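Local coordinates for LPXTG-motif cell wall anchor domain protein (Mobiluncus mulieris, PDB 5U5O) that probably serves as a giant surface adhesin, with Ig-like domains cross-linked by intramolecular disulfide, isopeptide and ester bonds, at residues E232-Q235 with G236-Q240. Sequence-based numbering, arbitrary orientation.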
ATOM      1  N   GLU A 232       0.285  -9.154  29.332  1.00 11.24           N
ATOM      2  CA  GLU A 232       1.196  -9.997  30.092  1.00 11.50           C
ATOM      3  C   GLU A 232       0.425 -11.057  30.856  1.00 12.26           C
ATOM      4  O   GLU A 232      -0.654 -10.796  31.365  1.00 13.29           O
ATOM      5  CB  GLU A 232       1.991  -9.152  31.105  1.00 11.35           C
ATOM      6  CG  GLU A 232       3.155  -9.918  31.699  1.00 12.48           C
ATOM      7  CD  GLU A 232       4.027  -9.090  32.612  1.00 13.94           C
ATOM      8  OE1 GLU A 232       3.961  -7.838  32.573  1.00 15.68           O
ATOM      9  OE2 GLU A 232       4.797  -9.742  33.335  1.00 16.77           O
ATOM     10  N   ASP A 233       1.007 -12.244  30.990  1.00 12.46           N
ATOM     11  CA  ASP A 233       0.509 -13.227  31.931  1.00 12.66           C
ATOM     12  C   ASP A 233       0.956 -12.843  33.336  1.00 12.89           C
ATOM     13  O   ASP A 233       2.003 -13.277  33.820  1.00 13.75           O
ATOM     14  CB  ASP A 233       1.015 -14.629  31.544  1.00 12.63           C
ATOM     15  CG  ASP A 233       0.472 -15.736  32.432  1.00 14.55           C
ATOM     16  OD1 ASP A 233      -0.188 -15.476  33.464  1.00 16.38           O
ATOM     17  OD2 ASP A 233       0.698 -16.909  32.069  1.00 20.95           O
ATOM     18  N   VAL A 234       0.121 -12.054  33.996  1.00 12.22           N
ATOM     19  CA  VAL A 234       0.501 -11.481  35.283  1.00 12.07           C
ATOM     20  C   VAL A 234       0.573 -12.568  36.353  1.00 12.78           C
ATOM     21  O   VAL A 234       1.499 -12.564  37.180  1.00 13.79           O
ATOM     22  CB  VAL A 234      -0.437 -10.330  35.725  1.00 12.90           C
ATOM     23  CG1 VAL A 234      -0.019  -9.814  37.095  1.00 12.80           C
ATOM     24  CG2 VAL A 234      -0.409  -9.199  34.716  1.00 12.19           C
ATOM     25  N   GLN A 235      -0.367 -13.510  36.326  1.00 13.33           N
ATOM     26  CA  GLN A 235      -0.357 -14.556  37.338  1.00 13.82           C
ATOM     27  C   GLN A 235       0.909 -15.396  37.220  1.00 13.99           C
ATOM     28  O   GLN A 235       1.476 -15.799  38.236  1.00 15.51           O
ATOM     29  CB  GLN A 235      -1.591 -15.460  37.233  1.00 15.80           C
ATOM     30  CG  GLN A 235      -1.741 -16.448  38.379  1.00 19.20           C
ATOM     31  CD  GLN A 235      -1.898 -15.764  39.723  1.00 21.41           C
ATOM     32  OE1 GLN A 235      -2.813 -14.961  39.914  1.00 26.17           O
ATOM     33  NE2 GLN A 235      -1.006 -16.071  40.660  1.00 20.40           N
ATOM     34  N   GLY A 236       1.358 -15.636  35.990  1.00 14.24           N
ATOM     35  CA  GLY A 236       2.614 -16.349  35.776  1.00 14.50           C
ATOM     36  C   GLY A 236       3.799 -15.605  36.391  1.00 14.43           C
ATOM     37  O   GLY A 236       4.709 -16.229  36.928  1.00 16.17           O
ATOM     38  N   ALA A 237       3.801 -14.277  36.267  1.00 14.13           N
ATOM     39  CA  ALA A 237       4.834 -13.452  36.896  1.00 12.77           C
ATOM     40  C   ALA A 237       4.769 -13.521  38.432  1.00 12.84           C
ATOM     41  O   ALA A 237       5.790 -13.732  39.085  1.00 14.80           O
ATOM     42  CB  ALA A 237       4.703 -12.024  36.416  1.00 12.36           C
ATOM     43  N   VAL A 238       3.566 -13.383  38.978  1.00 13.25           N
ATOM     44  CA  VAL A 238       3.306 -13.486  40.420  1.00 13.38           C
ATOM     45  C   VAL A 238       3.749 -14.848  40.957  1.00 14.35           C
ATOM     46  O   VAL A 238       4.350 -14.924  42.024  1.00 16.32           O
ATOM     47  CB  VAL A 238       1.815 -13.246  40.736  1.00 13.91           C
ATOM     48  CG1 VAL A 238       1.450 -13.604  42.180  1.00 13.89           C
ATOM     49  CG2 VAL A 238       1.454 -11.802  40.444  1.00 13.94           C
ATOM     50  N   ASN A 239       3.460 -15.921  40.213  1.00 14.95           N
ATOM     51  CA  ASN A 239       3.857 -17.244  40.661  1.00 16.51           C
ATOM     52  C   ASN A 239       5.367 -17.399  40.815  1.00 17.58           C
ATOM     53  O   ASN A 239       5.828 -18.065  41.743  1.00 23.50           O
ATOM     54  CB  ASN A 239       3.308 -18.315  39.710  1.00 17.30           C
ATOM     55  CG  ASN A 239       1.809 -18.462  39.800  1.00 17.79           C
ATOM     56  OD1 ASN A 239       1.172 -18.010  40.753  1.00 20.69           O
ATOM     57  ND2 ASN A 239       1.234 -19.118  38.802  1.00 19.50           N
ATOM     58  N   GLN A 240       6.126 -16.790  39.908  1.00 15.01           N
ATOM     59  CA  GLN A 240       7.574 -16.853  39.932  1.00 14.82           C
ATOM     60  C   GLN A 240       8.180 -15.950  41.031  1.00 14.15           C
ATOM     61  O   GLN A 240       9.111 -16.359  41.702  1.00 17.41           O
ATOM     62  CB  GLN A 240       8.142 -16.484  38.577  1.00 13.18           C
ATOM     63  CG  GLN A 240       7.824 -17.525  37.510  1.00 13.77           C
ATOM     64  CD  GLN A 240       8.219 -17.050  36.141  1.00 14.72           C
ATOM     65  OE1 GLN A 240       9.348 -17.266  35.706  1.00 15.84           O
ATOM     66  NE2 GLN A 240       7.306 -16.323  35.468  1.00 15.53           N
TER
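Asn239 N donates to Gln235 O over 2.8 Å, an i to i+4 backbone bond of helix 234-241, the short helix that follows strand 226-232 in the DUF5979 domain of this adhesin. Asp233 is its N-cap. The short side chain turns back so that OD1 accepts from Gly236 N at 3.0 Å, and the amide comes from above the carboxylate plane, 64° out of it. CG lies anti to the backbone N (chi1 -177°), which swings OD1 over the start of the helix. The negative group would also be favoured by the positive end of the helix dipole. The carbonyl of the same residue takes Ala237 N, so Asp233 serves two successive amides.

On the exposed face, Gln235 and Asn239 stand one turn apart and join their amides: Gln235 NE2 reaches Asn239 OD1 at 2.9 Å. A bend at chi2 brings the longer glutamine chain round to its shorter neighbour. The hydrogen bond lies in the plane of the glutamine amide but meets the asparagine oxygen from above its carbonyl plane, the two amides being turned 43° apart.

Inward, the buried methyl of Ala237 touches Tyr194 of strand 193-200, a small group consistent with close packing of the helix there, while its CB also meets Glu232 OE2. Val234 and Val238 form an apolar pair one turn apart, CG1 of the first lying 4.2 Å from CG2 of the second.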